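Local coordinates for protein inorganic polyphosphate/ATP-glucomannokinase (Arthrobacter sp., PDB 1WOQ) that phosphorylates glucose and probably mannose, with inorganic polyphosphate or ATP as the phosphoryl donor, at residues G75-V80 and G115-V120; I15-G20 and L60-L65; A167-L172 and Q203-H208; T143-T148 and F211-E216; L129-Y134 and A244-E249. All blocks are in the same frame, centred on the assembly; numbering follows the deposited sequence.

Contact 1. Residues G75-V80 and G115-V120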
# COMPACT_ATOMS: atom_id res chain seq x y z
N GLY A 75 9.16 6.48 -22.51
CA GLY A 75 7.71 6.35 -22.64
C GLY A 75 7.12 5.15 -21.94
O GLY A 75 5.94 4.84 -22.12
N SER A 76 7.92 4.47 -21.12
CA SER A 76 7.45 3.29 -20.40
C SER A 76 6.35 3.66 -19.41
O SER A 76 6.35 4.74 -18.84
CB SER A 76 8.61 2.62 -19.67
OG SER A 76 9.24 3.52 -18.77
N PRO A 77 5.38 2.75 -19.21
CA PRO A 77 4.28 3.01 -18.28
C PRO A 77 4.78 3.12 -16.84
O PRO A 77 5.77 2.50 -16.47
CB PRO A 77 3.36 1.81 -18.49
CG PRO A 77 4.31 0.72 -18.85
CD PRO A 77 5.24 1.41 -19.82
N VAL A 78 4.08 3.92 -16.04
CA VAL A 78 4.43 4.13 -14.64
C VAL A 78 3.32 3.64 -13.72
O VAL A 78 2.15 3.95 -13.94
CB VAL A 78 4.68 5.63 -14.37
CG1 VAL A 78 4.97 5.87 -12.89
CG2 VAL A 78 5.83 6.12 -15.23
N GLY A 79 3.69 2.88 -12.70
CA GLY A 79 2.71 2.38 -11.75
C GLY A 79 2.63 3.33 -10.57
O GLY A 79 3.64 3.83 -10.09
N VAL A 80 1.42 3.58 -10.08
CA VAL A 80 1.23 4.50 -8.97
C VAL A 80 0.21 3.96 -7.98
O VAL A 80 -0.78 3.35 -8.40
CB VAL A 80 0.74 5.87 -9.49
CG1 VAL A 80 0.60 6.86 -8.34
CG2 VAL A 80 1.69 6.39 -10.56
N GLY A 115 2.78 12.53 -19.44
CA GLY A 115 3.09 12.33 -20.85
C GLY A 115 3.46 10.90 -21.17
O GLY A 115 4.19 10.63 -22.13
N ARG A 116 2.97 9.97 -20.37
CA ARG A 116 3.23 8.54 -20.56
C ARG A 116 2.12 7.80 -19.83
O ARG A 116 1.50 8.35 -18.92
CB ARG A 116 4.60 8.17 -19.99
CG ARG A 116 4.71 8.36 -18.48
CD ARG A 116 6.15 8.60 -18.04
NE ARG A 116 7.01 7.43 -18.19
CZ ARG A 116 8.30 7.42 -17.89
NH1 ARG A 116 8.88 8.53 -17.44
NH2 ARG A 116 9.02 6.32 -18.03
N PRO A 117 1.86 6.54 -20.20
CA PRO A 117 0.80 5.80 -19.52
C PRO A 117 1.04 5.61 -18.02
O PRO A 117 2.15 5.28 -17.59
CB PRO A 117 0.75 4.47 -20.28
CG PRO A 117 2.13 4.33 -20.84
CD PRO A 117 2.46 5.73 -21.28
N VAL A 118 -0.01 5.82 -17.24
CA VAL A 118 0.06 5.67 -15.79
C VAL A 118 -1.13 4.85 -15.34
O VAL A 118 -2.27 5.14 -15.72
CB VAL A 118 0.01 7.03 -15.06
CG1 VAL A 118 -0.03 6.81 -13.55
CG2 VAL A 118 1.21 7.87 -15.44
N GLU A 119 -0.87 3.83 -14.54
CA GLU A 119 -1.94 2.97 -14.03
C GLU A 119 -1.85 2.91 -12.52
O GLU A 119 -0.82 2.53 -11.95
CB GLU A 119 -1.83 1.58 -14.64
CG GLU A 119 -2.19 1.57 -16.11
CD GLU A 119 -2.09 0.21 -16.73
OE1 GLU A 119 -2.58 -0.76 -16.12
OE2 GLU A 119 -1.54 0.10 -17.85
N VAL A 120 -2.95 3.30 -11.88
CA VAL A 120 -3.03 3.35 -10.43
C VAL A 120 -3.64 2.09 -9.83
O VAL A 120 -4.47 1.42 -10.45
CB VAL A 120 -3.87 4.58 -9.99
CG1 VAL A 120 -3.97 4.65 -8.48
CG2 VAL A 120 -3.23 5.86 -10.55

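Contact 2. Residues I15-G20 and L60-L65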
# COMPACT_ATOMS: atom_id res chain seq x y z
N ILE A 15 9.17 2.19 -13.36
CA ILE A 15 9.06 3.15 -12.27
C ILE A 15 7.77 2.90 -11.50
O ILE A 15 6.71 2.71 -12.09
CB ILE A 15 9.06 4.61 -12.79
CG1 ILE A 15 10.43 4.96 -13.37
CG2 ILE A 15 8.68 5.57 -11.65
CD1 ILE A 15 10.48 6.31 -14.08
N GLY A 16 7.88 2.88 -10.17
CA GLY A 16 6.72 2.69 -9.32
C GLY A 16 6.65 3.89 -8.40
O GLY A 16 7.68 4.35 -7.91
N ILE A 17 5.45 4.41 -8.16
CA ILE A 17 5.26 5.58 -7.31
C ILE A 17 4.26 5.23 -6.20
O ILE A 17 3.22 4.65 -6.46
CB ILE A 17 4.69 6.77 -8.12
CG1 ILE A 17 5.63 7.10 -9.29
CG2 ILE A 17 4.53 8.00 -7.22
CD1 ILE A 17 6.99 7.63 -8.86
N ASP A 18 4.59 5.61 -4.96
CA ASP A 18 3.72 5.32 -3.82
C ASP A 18 3.26 6.64 -3.20
O ASP A 18 4.06 7.41 -2.67
CB ASP A 18 4.50 4.46 -2.81
CG ASP A 18 3.62 3.93 -1.68
OD1 ASP A 18 2.42 3.69 -1.88
OD2 ASP A 18 4.17 3.71 -0.57
N ILE A 19 1.95 6.90 -3.28
CA ILE A 19 1.39 8.13 -2.73
C ILE A 19 0.94 7.88 -1.29
O ILE A 19 -0.00 7.12 -1.05
CB ILE A 19 0.18 8.61 -3.56
CG1 ILE A 19 0.63 8.95 -4.99
CG2 ILE A 19 -0.46 9.83 -2.90
CD1 ILE A 19 -0.50 9.31 -5.93
N GLY A 20 1.62 8.52 -0.35
CA GLY A 20 1.29 8.34 1.05
C GLY A 20 0.75 9.61 1.69
O GLY A 20 0.65 10.65 1.04
N LEU A 60 7.22 15.41 -10.50
CA LEU A 60 8.58 15.70 -10.07
C LEU A 60 9.34 14.43 -9.73
O LEU A 60 10.51 14.29 -10.07
CB LEU A 60 8.58 16.65 -8.86
CG LEU A 60 8.12 18.08 -9.14
CD1 LEU A 60 7.93 18.82 -7.84
CD2 LEU A 60 9.15 18.78 -10.03
N VAL A 61 8.68 13.49 -9.04
CA VAL A 61 9.35 12.24 -8.69
C VAL A 61 9.70 11.46 -9.95
O VAL A 61 10.83 10.97 -10.10
CB VAL A 61 8.48 11.36 -7.77
CG1 VAL A 61 9.20 10.04 -7.48
CG2 VAL A 61 8.18 12.08 -6.47
N VAL A 62 8.74 11.34 -10.86
CA VAL A 62 8.98 10.61 -12.10
C VAL A 62 10.06 11.28 -12.94
O VAL A 62 10.89 10.60 -13.55
CB VAL A 62 7.68 10.51 -12.94
CG1 VAL A 62 7.98 9.97 -14.33
CG2 VAL A 62 6.68 9.60 -12.23
N ALA A 63 10.07 12.61 -12.96
CA ALA A 63 11.07 13.34 -13.73
C ALA A 63 12.47 13.03 -13.20
O ALA A 63 13.40 12.82 -13.97
CB ALA A 63 10.80 14.84 -13.65
N GLU A 64 12.61 13.01 -11.88
CA GLU A 64 13.89 12.72 -11.25
C GLU A 64 14.39 11.33 -11.61
O GLU A 64 15.53 11.16 -12.04
CB GLU A 64 13.76 12.85 -9.72
CG GLU A 64 14.89 12.21 -8.90
CD GLU A 64 16.25 12.85 -9.13
OE1 GLU A 64 16.32 14.04 -9.50
OE2 GLU A 64 17.26 12.15 -8.93
N LEU A 65 13.53 10.33 -11.43
CA LEU A 65 13.90 8.95 -11.73
C LEU A 65 14.17 8.71 -13.21
O LEU A 65 15.07 7.95 -13.56
CB LEU A 65 12.80 7.99 -11.24
CG LEU A 65 12.53 8.02 -9.73
CD1 LEU A 65 11.32 7.15 -9.40
CD2 LEU A 65 13.76 7.55 -8.97

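Contact 3. Residues A167-L172 and Q203-H208. With BGC (beta-D-glucopyranose), chain C.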
# COMPACT_ATOMS: atom_id res chain seq x y z
N ALA A 167 -9.95 -4.86 -1.36
CA ALA A 167 -10.56 -5.24 -0.08
C ALA A 167 -10.30 -4.05 0.85
O ALA A 167 -9.17 -3.57 0.95
CB ALA A 167 -9.91 -6.50 0.48
N GLU A 168 -11.34 -3.56 1.52
CA GLU A 168 -11.19 -2.41 2.43
C GLU A 168 -11.46 -2.81 3.87
O GLU A 168 -12.31 -2.22 4.54
CB GLU A 168 -12.15 -1.29 2.01
CG GLU A 168 -11.71 -0.51 0.76
CD GLU A 168 -10.54 0.43 1.04
OE1 GLU A 168 -10.43 0.93 2.18
OE2 GLU A 168 -9.74 0.68 0.11
N LEU A 169 -10.72 -3.80 4.36
CA LEU A 169 -10.88 -4.31 5.72
C LEU A 169 -10.54 -3.31 6.81
O LEU A 169 -10.84 -3.55 7.98
CB LEU A 169 -10.06 -5.59 5.89
CG LEU A 169 -10.75 -6.93 5.60
CD1 LEU A 169 -11.84 -6.78 4.57
CD2 LEU A 169 -9.71 -7.95 5.17
N GLY A 170 -9.91 -2.20 6.44
CA GLY A 170 -9.59 -1.19 7.42
C GLY A 170 -10.87 -0.46 7.80
O GLY A 170 -10.89 0.31 8.77
N HIS A 171 -11.94 -0.72 7.05
CA HIS A 171 -13.21 -0.07 7.31
C HIS A 171 -14.30 -0.99 7.82
O HIS A 171 -15.49 -0.67 7.76
CB HIS A 171 -13.65 0.71 6.07
CG HIS A 171 -12.75 1.87 5.76
ND1 HIS A 171 -12.56 2.91 6.64
CD2 HIS A 171 -11.91 2.09 4.72
CE1 HIS A 171 -11.64 3.72 6.17
NE2 HIS A 171 -11.22 3.25 5.00
N LEU A 172 -13.88 -2.15 8.31
CA LEU A 172 -14.81 -3.08 8.92
C LEU A 172 -15.23 -2.32 10.18
O LEU A 172 -14.45 -1.53 10.70
CB LEU A 172 -14.10 -4.36 9.36
CG LEU A 172 -13.67 -5.39 8.33
CD1 LEU A 172 -12.71 -6.40 8.97
CD2 LEU A 172 -14.91 -6.09 7.78
N GLN A 203 -5.63 -7.53 18.91
CA GLN A 203 -6.12 -8.88 19.21
C GLN A 203 -7.56 -8.95 18.74
O GLN A 203 -7.98 -9.93 18.11
CB GLN A 203 -6.05 -9.16 20.71
CG GLN A 203 -6.73 -10.46 21.16
CD GLN A 203 -6.09 -11.71 20.57
OE1 GLN A 203 -4.88 -11.77 20.38
NE2 GLN A 203 -6.91 -12.71 20.29
N ARG A 204 -8.32 -7.91 19.05
CA ARG A 204 -9.73 -7.84 18.66
C ARG A 204 -9.87 -7.80 17.14
O ARG A 204 -10.67 -8.54 16.57
CB ARG A 204 -10.39 -6.60 19.26
CG ARG A 204 -11.88 -6.49 18.94
CD ARG A 204 -12.65 -7.66 19.54
NE ARG A 204 -13.32 -8.47 18.53
CZ ARG A 204 -14.48 -8.17 17.96
NH1 ARG A 204 -15.13 -7.06 18.31
NH2 ARG A 204 -15.00 -8.97 17.05
N TYR A 205 -9.10 -6.93 16.50
CA TYR A 205 -9.16 -6.79 15.04
C TYR A 205 -8.78 -8.07 14.31
O TYR A 205 -9.55 -8.58 13.48
CB TYR A 205 -8.24 -5.66 14.57
CG TYR A 205 -8.31 -5.42 13.07
CD1 TYR A 205 -9.35 -4.68 12.51
CD2 TYR A 205 -7.36 -5.98 12.22
CE1 TYR A 205 -9.44 -4.50 11.12
CE2 TYR A 205 -7.45 -5.82 10.83
CZ TYR A 205 -8.49 -5.08 10.29
OH TYR A 205 -8.59 -4.92 8.93
N PHE A 206 -7.60 -8.60 14.60
CA PHE A 206 -7.15 -9.81 13.92
C PHE A 206 -7.99 -11.05 14.23
O PHE A 206 -8.20 -11.87 13.34
CB PHE A 206 -5.67 -10.08 14.20
CG PHE A 206 -4.75 -9.16 13.47
CD1 PHE A 206 -4.21 -8.04 14.10
CD2 PHE A 206 -4.45 -9.37 12.13
CE1 PHE A 206 -3.38 -7.16 13.41
CE2 PHE A 206 -3.63 -8.50 11.42
CZ PHE A 206 -3.09 -7.39 12.07
N SER A 207 -8.47 -11.18 15.46
CA SER A 207 -9.30 -12.34 15.78
C SER A 207 -10.63 -12.23 15.04
O SER A 207 -11.20 -13.23 14.62
CB SER A 207 -9.52 -12.46 17.30
OG SER A 207 -10.25 -11.37 17.81
N HIS A 208 -11.13 -11.01 14.86
CA HIS A 208 -12.38 -10.82 14.14
C HIS A 208 -12.18 -11.17 12.67
O HIS A 208 -12.98 -11.91 12.09
CB HIS A 208 -12.87 -9.37 14.25
CG HIS A 208 -14.15 -9.12 13.51
ND1 HIS A 208 -14.26 -8.16 12.52
CD2 HIS A 208 -15.36 -9.70 13.61
CE1 HIS A 208 -15.49 -8.17 12.04
NE2 HIS A 208 -16.18 -9.09 12.68
C2 BGC C . -8.15 3.47 2.82
C3 BGC C . -7.50 2.32 2.04
C4 BGC C . -5.97 2.37 2.21
C5 BGC C . -5.62 2.38 3.71
C6 BGC C . -4.14 2.51 3.99
C1 BGC C . -7.71 3.39 4.29
O1 BGC C . -8.25 4.43 5.02
O2 BGC C . -9.56 3.36 2.74
O3 BGC C . -7.83 2.42 0.66
O4 BGC C . -5.38 1.24 1.59
O5 BGC C . -6.28 3.49 4.36
O6 BGC C . -3.58 3.64 3.32

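Contact 4. Residues T143-T148 and F211-E216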
# COMPACT_ATOMS: atom_id res chain seq x y z
N THR A 143 -5.84 -18.30 1.30
CA THR A 143 -6.05 -16.91 1.70
C THR A 143 -4.94 -16.33 2.55
O THR A 143 -4.61 -16.85 3.61
CB THR A 143 -7.37 -16.79 2.47
OG1 THR A 143 -8.44 -17.25 1.64
CG2 THR A 143 -7.63 -15.34 2.89
N VAL A 144 -4.36 -15.24 2.05
CA VAL A 144 -3.29 -14.52 2.75
C VAL A 144 -3.73 -13.07 2.84
O VAL A 144 -3.99 -12.43 1.82
CB VAL A 144 -1.95 -14.62 1.97
CG1 VAL A 144 -0.90 -13.73 2.63
CG2 VAL A 144 -1.48 -16.07 1.94
N LEU A 145 -3.81 -12.53 4.05
CA LEU A 145 -4.25 -11.15 4.20
C LEU A 145 -3.13 -10.25 4.69
O LEU A 145 -2.57 -10.47 5.77
CB LEU A 145 -5.45 -11.08 5.16
CG LEU A 145 -6.64 -11.95 4.76
CD1 LEU A 145 -7.74 -11.84 5.82
CD2 LEU A 145 -7.17 -11.52 3.40
N VAL A 146 -2.79 -9.25 3.88
CA VAL A 146 -1.75 -8.30 4.23
C VAL A 146 -2.45 -7.08 4.81
O VAL A 146 -3.17 -6.38 4.10
CB VAL A 146 -0.93 -7.90 2.99
CG1 VAL A 146 0.26 -7.04 3.40
CG2 VAL A 146 -0.44 -9.16 2.27
N ILE A 147 -2.25 -6.85 6.10
CA ILE A 147 -2.88 -5.72 6.78
C ILE A 147 -1.81 -4.66 7.06
O ILE A 147 -0.83 -4.94 7.73
CB ILE A 147 -3.48 -6.17 8.13
CG1 ILE A 147 -4.50 -7.29 7.91
CG2 ILE A 147 -4.11 -4.99 8.85
CD1 ILE A 147 -5.70 -6.90 7.04
N THR A 148 -2.01 -3.46 6.53
CA THR A 148 -1.05 -2.39 6.75
C THR A 148 -1.54 -1.41 7.83
O THR A 148 -2.70 -0.99 7.83
CB THR A 148 -0.76 -1.61 5.44
OG1 THR A 148 -1.94 -0.94 5.00
CG2 THR A 148 -0.30 -2.57 4.36
N PHE A 211 -11.90 -14.80 12.08
CA PHE A 211 -13.19 -15.49 12.06
C PHE A 211 -13.87 -15.26 10.71
O PHE A 211 -14.52 -16.15 10.17
CB PHE A 211 -14.09 -14.99 13.19
CG PHE A 211 -15.42 -15.69 13.25
CD1 PHE A 211 -16.47 -15.30 12.43
CD2 PHE A 211 -15.61 -16.77 14.11
CE1 PHE A 211 -17.70 -15.98 12.45
CE2 PHE A 211 -16.83 -17.45 14.14
CZ PHE A 211 -17.87 -17.06 13.31
N LEU A 212 -13.71 -14.06 10.17
CA LEU A 212 -14.33 -13.73 8.89
C LEU A 212 -13.76 -14.50 7.69
O LEU A 212 -14.51 -14.86 6.79
CB LEU A 212 -14.20 -12.23 8.60
CG LEU A 212 -14.97 -11.25 9.49
CD1 LEU A 212 -14.65 -9.81 9.09
CD2 LEU A 212 -16.47 -11.52 9.36
N PHE A 213 -12.46 -14.78 7.70
CA PHE A 213 -11.85 -15.43 6.54
C PHE A 213 -10.95 -16.65 6.74
O PHE A 213 -10.47 -17.21 5.75
CB PHE A 213 -11.07 -14.39 5.73
CG PHE A 213 -11.95 -13.37 5.07
CD1 PHE A 213 -12.75 -13.73 4.00
CD2 PHE A 213 -12.01 -12.07 5.55
CE1 PHE A 213 -13.60 -12.80 3.41
CE2 PHE A 213 -12.86 -11.13 4.97
CZ PHE A 213 -13.66 -11.50 3.89
N SER A 214 -10.70 -17.05 7.98
CA SER A 214 -9.83 -18.21 8.25
C SER A 214 -8.62 -18.19 7.32
O SER A 214 -8.39 -19.14 6.56
CB SER A 214 -10.61 -19.51 8.06
OG SER A 214 -11.62 -19.64 9.04
N PRO A 215 -7.82 -17.12 7.38
CA PRO A 215 -6.65 -17.07 6.50
C PRO A 215 -5.54 -18.04 6.86
O PRO A 215 -5.45 -18.53 7.99
CB PRO A 215 -6.21 -15.61 6.61
CG PRO A 215 -6.55 -15.27 8.02
CD PRO A 215 -7.92 -15.92 8.22
N GLU A 216 -4.69 -18.31 5.87
CA GLU A 216 -3.55 -19.20 6.06
C GLU A 216 -2.45 -18.41 6.75
O GLU A 216 -1.61 -18.97 7.46
CB GLU A 216 -3.04 -19.69 4.71
CG GLU A 216 -4.04 -20.48 3.88
CD GLU A 216 -4.54 -21.71 4.59
OE1 GLU A 216 -3.71 -22.43 5.19
OE2 GLU A 216 -5.76 -21.97 4.55
O HOH W 1 -7.19 -20.52 2.55
O HOH W 2 -10.66 -17.55 3.05

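Contact 5. Residues L129-Y134 and A244-E249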
# COMPACT_ATOMS: atom_id res chain seq x y z
N LEU A 129 0.72 -7.36 -3.50
CA LEU A 129 1.33 -7.97 -4.69
C LEU A 129 2.81 -8.20 -4.42
O LEU A 129 3.36 -9.26 -4.75
CB LEU A 129 1.18 -7.05 -5.91
CG LEU A 129 -0.20 -6.88 -6.54
CD1 LEU A 129 -0.14 -5.79 -7.61
CD2 LEU A 129 -0.64 -8.20 -7.15
N ALA A 130 3.45 -7.21 -3.83
CA ALA A 130 4.87 -7.30 -3.51
C ALA A 130 5.16 -8.42 -2.51
O ALA A 130 6.10 -9.18 -2.70
CB ALA A 130 5.38 -5.97 -2.98
N GLU A 131 4.37 -8.51 -1.44
CA GLU A 131 4.58 -9.55 -0.44
C GLU A 131 4.31 -10.94 -1.01
O GLU A 131 4.98 -11.90 -0.64
CB GLU A 131 3.67 -9.34 0.78
CG GLU A 131 4.08 -8.18 1.68
CD GLU A 131 5.51 -8.29 2.19
OE1 GLU A 131 5.86 -9.34 2.78
OE2 GLU A 131 6.28 -7.33 1.99
N ALA A 132 3.33 -11.03 -1.90
CA ALA A 132 2.97 -12.31 -2.51
C ALA A 132 4.07 -12.82 -3.44
O ALA A 132 4.35 -14.03 -3.49
CB ALA A 132 1.66 -12.17 -3.28
N ARG A 133 4.69 -11.90 -4.17
CA ARG A 133 5.73 -12.25 -5.14
C ARG A 133 7.15 -12.29 -4.61
O ARG A 133 7.92 -13.19 -4.96
CB ARG A 133 5.65 -11.27 -6.32
CG ARG A 133 6.86 -11.27 -7.24
CD ARG A 133 7.04 -12.59 -7.98
NE ARG A 133 8.26 -12.57 -8.79
CZ ARG A 133 8.64 -13.55 -9.60
NH1 ARG A 133 9.76 -13.44 -10.29
NH2 ARG A 133 7.90 -14.65 -9.71
N TYR A 134 7.51 -11.33 -3.75
CA TYR A 134 8.87 -11.24 -3.22
C TYR A 134 8.99 -11.30 -1.71
O TYR A 134 10.10 -11.32 -1.18
CB TYR A 134 9.50 -9.92 -3.67
CG TYR A 134 9.40 -9.63 -5.14
CD1 TYR A 134 10.17 -10.34 -6.07
CD2 TYR A 134 8.56 -8.62 -5.62
CE1 TYR A 134 10.10 -10.05 -7.43
CE2 TYR A 134 8.48 -8.33 -6.97
CZ TYR A 134 9.26 -9.05 -7.87
OH TYR A 134 9.19 -8.75 -9.22
N ALA A 244 5.68 -7.76 7.44
CA ALA A 244 5.96 -7.76 6.01
C ALA A 244 7.46 -7.68 5.74
O ALA A 244 8.21 -7.08 6.52
CB ALA A 244 5.26 -6.58 5.34
N VAL A 245 7.90 -8.29 4.64
CA VAL A 245 9.30 -8.28 4.25
C VAL A 245 9.65 -6.91 3.68
O VAL A 245 10.68 -6.32 4.01
CB VAL A 245 9.58 -9.37 3.18
CG1 VAL A 245 10.98 -9.21 2.61
CG2 VAL A 245 9.41 -10.75 3.80
N LEU A 246 8.78 -6.39 2.82
CA LEU A 246 8.98 -5.07 2.25
C LEU A 246 8.14 -4.10 3.07
O LEU A 246 7.02 -4.42 3.47
CB LEU A 246 8.53 -5.03 0.78
CG LEU A 246 9.31 -5.87 -0.24
CD1 LEU A 246 8.84 -7.32 -0.19
CD2 LEU A 246 9.10 -5.29 -1.63
N ARG A 247 8.68 -2.92 3.34
CA ARG A 247 7.94 -1.93 4.12
C ARG A 247 8.01 -0.58 3.43
O ARG A 247 7.02 -0.10 2.87
CB ARG A 247 8.51 -1.84 5.54
CG ARG A 247 7.75 -0.89 6.47
CD ARG A 247 8.16 -1.08 7.92
NE ARG A 247 9.57 -0.79 8.16
CZ ARG A 247 10.11 0.42 8.10
NH1 ARG A 247 9.35 1.48 7.81
NH2 ARG A 247 11.40 0.59 8.33
N ASN A 248 9.19 0.03 3.45
CA ASN A 248 9.35 1.33 2.83
C ASN A 248 9.19 1.27 1.31
O ASN A 248 8.81 2.25 0.69
CB ASN A 248 10.73 1.92 3.16
CG ASN A 248 10.93 2.10 4.66
OD1 ASN A 248 11.03 1.13 5.40
ND2 ASN A 248 11.00 3.35 5.10
N GLU A 249 9.47 0.11 0.72
CA GLU A 249 9.38 -0.03 -0.74
C GLU A 249 8.26 -0.93 -1.25
O GLU A 249 8.16 -1.17 -2.45
CB GLU A 249 10.72 -0.54 -1.28
CG GLU A 249 11.93 0.21 -0.72
CD GLU A 249 13.25 -0.25 -1.32
OE1 GLU A 249 13.41 -1.46 -1.57
OE2 GLU A 249 14.14 0.61 -1.52

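Contact 1. Residues G75-V80 and G115-V120
Arg-116 reaches Ser-76 through two torsions: CG stands between its own backbone N and carbonyl carbon (chi1 63°), and a bend at chi3 (-68°) swings NE to the Ser-76 carbonyl. The guanidinium then grips side-on. Arg-116 NE lies 2.8 Å from Ser-76 O, nearly along the C=O axis, and Arg-116 NH2 adds a longer bond of 3.2 Å to the same Ser-76 O. Arg-116 NH2 also donates to Ser-76 OG at 2.9 Å, a hydroxyl that is itself hydrogen-bonded to Ala-73 O. Over one face of the guanidinium, Val-78 CG2 sits 3.4 Å from Arg-116 NE. An alanine here, in place of the arginine, would probably leave Ser-76 O without these two donors and open a gap beside Val-78 CG2.

Further along, the backbones pair as parallel strands, with 24° between their axes. The bonds run from Val-78 N to Pro-117 O, from Glu-119 N to Val-78 O and from Val-80 N to Glu-119 O. Val-80 CG2 presses on Val-118 CG1 at a tight 3.5 Å. Helix 106-114 lays Leu-110 on those two valines, Glu-119 meets Gln-262 of helix 250-262, and strand 14-19 flanks strand 78-82, with strand 118-122 at the sheet edge.

Contact 2. Residues I15-G20 and L60-L65
Ile-17 and Ile-15 meet Val-61, Val-62 and Leu-65 through apolar contacts, mostly between methyl groups. In this packing, a chi2 of -66° places Ile-17 CD1 against the helix. This Ile-17 CD1 is 3.5 Å from Val-61 CG1, the two side chains sliding past each other in opposite directions. Against Val-62 the same residue crosses at about a right angle, with Ile-17 CD1 3.9 Å from Val-62 CG2. Ile-15 lies obliquely over Leu-65: Ile-15 CG2 is 3.8 Å from Leu-65 CD1, and Ile-15 CD1 is 4.0 Å from Leu-65 CB.

Backbone hydrogen bonds are the other kind, and they stay on their own side of the contact. Leu-65 N donates to Val-61 O at 3.1 Å along the helix, whereas strand 14-19 bonds to its neighbours in the sheet, Ile-15 and Ile-17 pairing with Gly-79 and Gly-16 with Gly-27.

The axes pass 9.6 Å apart at 151°, so helix and strand run roughly antiparallel in two layers. That direction fits the crossover of helix 51-66 from strand 35-44 to the parallel strand 78-82. A five-stranded sheet in the order 3-2-1-4-5, packed by such a helix, is the ribonuclease H-like architecture of the actin-type ATPase clan to which ROK kinases belong.

Contact 3. Residues A167-L172 and Q203-H208
Leu-169 and Tyr-205 share the hydrogen bond of this contact. CG of Tyr-205 is anti to its backbone N (chi1 -178°), and Tyr-205 OH, at the far end of the ring, donates to Leu-169 O across 2.8 Å. Leu-169 O lies near the plane of the tyrosine ring, at its edge. Seen from the carbonyl, the C=O...OH angle is 103°, and the donor stands above the carbonyl plane, 77° out of it. The same oxygen takes a weak bond from Leu-172 N.

Van der Waals contact is lighter. Leu-169 CB is 3.4 Å from Tyr-205 OH. The apolar pair is Leu-172 CD1 with Tyr-205 CE1, which meet obliquely at 4.4 Å. Leu-172 CD1 also lies 4.3 Å from His-208 ND1.

Sugar bonds form the third group, on residues bracketing Leu-169 and Gly-170. Glu-168 meets beta-D-glucopyranose with both oxygens, OE1 accepting from O2 of the sugar at 2.6 Å and OE2 from its O3, also at 2.6 Å. His-171 NE2 donates to glucose O2 at 2.8 Å and to glucose O1 at 3.2 Å, while Asp-178 OD2 holds its ND1. Asp-123, Glu-180 and Asn-96 add further bonds to the ligand.

The sequence Glu-Leu-Gly-His fits the ExGH motif of ROK sugar kinases. Glucose O2, donating to Glu-168 and accepting from His-171, is read in both senses, and Tyr-205 probably helps to position, from the second shell, the backbone between these two first-shell residues.

Contact 4. Residues T143-T148 and F211-E216
Thr-143 turns its methyl to Pro-215 because CG2 is anti to the backbone N, and Thr-143 CG2 rests 4.0 Å from Pro-215 CB. The hydroxyl, on the other branch, faces a water: Thr-143 OG1 is 2.6 Å from this water, which donates to Phe-213 O at 2.7 Å. Two residues on, the side chain of Leu-145 crosses both of its partners at about a right angle. Leu-145 CG is 4.1 Å from Pro-215 CB, and Leu-145 CD1 is 4.2 Å from Phe-213 CB.

The backbone turns here from helix 195-213 into strand 217-221, the parallel neighbour of strand 143-149 in the second sheet of the actin-like fold. Ser-214 takes a positive phi as the chain leaves the helix, and Glu-216 N then donates to Thr-143 O at 2.7 Å, starting the pairing that Leu-145 continues with Leu-217.

Glu-216 CB and CG pack beside Thr-143 O, and a bend at chi2 (-59°) turns CD out of the extended line of the chain. A second water joins the backbone of Thr-143 to the Glu-216 carboxylate, accepting from Thr-143 N at 2.9 Å and donating to Glu-216 OE2 at 2.9 Å. The ring of Phe-213 makes an edge-to-face contact with Phe-157 of strand 153-159.

Contact 5. Residues L129-Y134 and A244-E249
Glu-131 reaches Val-245 and Leu-246, both carboxylate oxygens accepting from consecutive backbone N-H groups. A bend at chi2 (-57°) turns CD toward the loop. Leu-246 N donates to Glu-131 OE2 at 2.8 Å, using the syn lone pair. Val-245 N reaches Glu-131 OE1 at 3.0 Å, almost straight at 168°, also from the syn side but 30° out of the carboxylate plane. Ala-136 N, just beyond the helix, is a further donor to Glu-131 OE1. An alanine here, in place of the glutamate, would probably leave the N-H groups of Val-245, Leu-246 and Ala-136 without this acceptor and hold the loop less firmly.

Around this fork the packing is close: Leu-246 CD1 lies 3.4 Å from Glu-131 OE2, and Ala-244 CB stands 3.6 Å from the same Glu-131 OE2. Ile-219 of strand 217-221 touches both Glu-131 and Ala-244.

Away from the carboxylate the fit is slacker. Leu-246 CD2 meets Ala-130 CB at 4.0 Å, and Leu-246 CD1 is 4.4 Å from Tyr-134 CB. Val-245, exposed to solvent, brings CG1 to 4.4 Å from Tyr-134 O.

These bonds and the Leu-246 packing together fasten helix 123-134 to the loop between strand 241-243 and helix 250-262. Three N-H groups converging on a buried carboxylate would probably favour its ionised form, although Leu-246 O, an acceptor 3.3 Å from Glu-131 OE2, may work the other way.

From the N terminus, contact 2 closes first, bringing helix 51-66 back onto strand 14-19. Contact 1 follows in series, joining strand 78-82 to strand 118-122; strands 14-19 and 78-82 are neighbours, so together the two contacts tie three adjoining strands of the first sheet and helix 51-66. Contact 5 then opens on helix 123-134 and closes the longest loop, of 109 intervening residues, at 244-249. Within it lies contact 4, which links strand 143-149 to the end of helix 195-213, and within contact 4 lies contact 3, on that same helix and beside the sugar. None cross. Contacts 1 and 2 lie on the opposite side of the chain's centre from contacts 3 and 4.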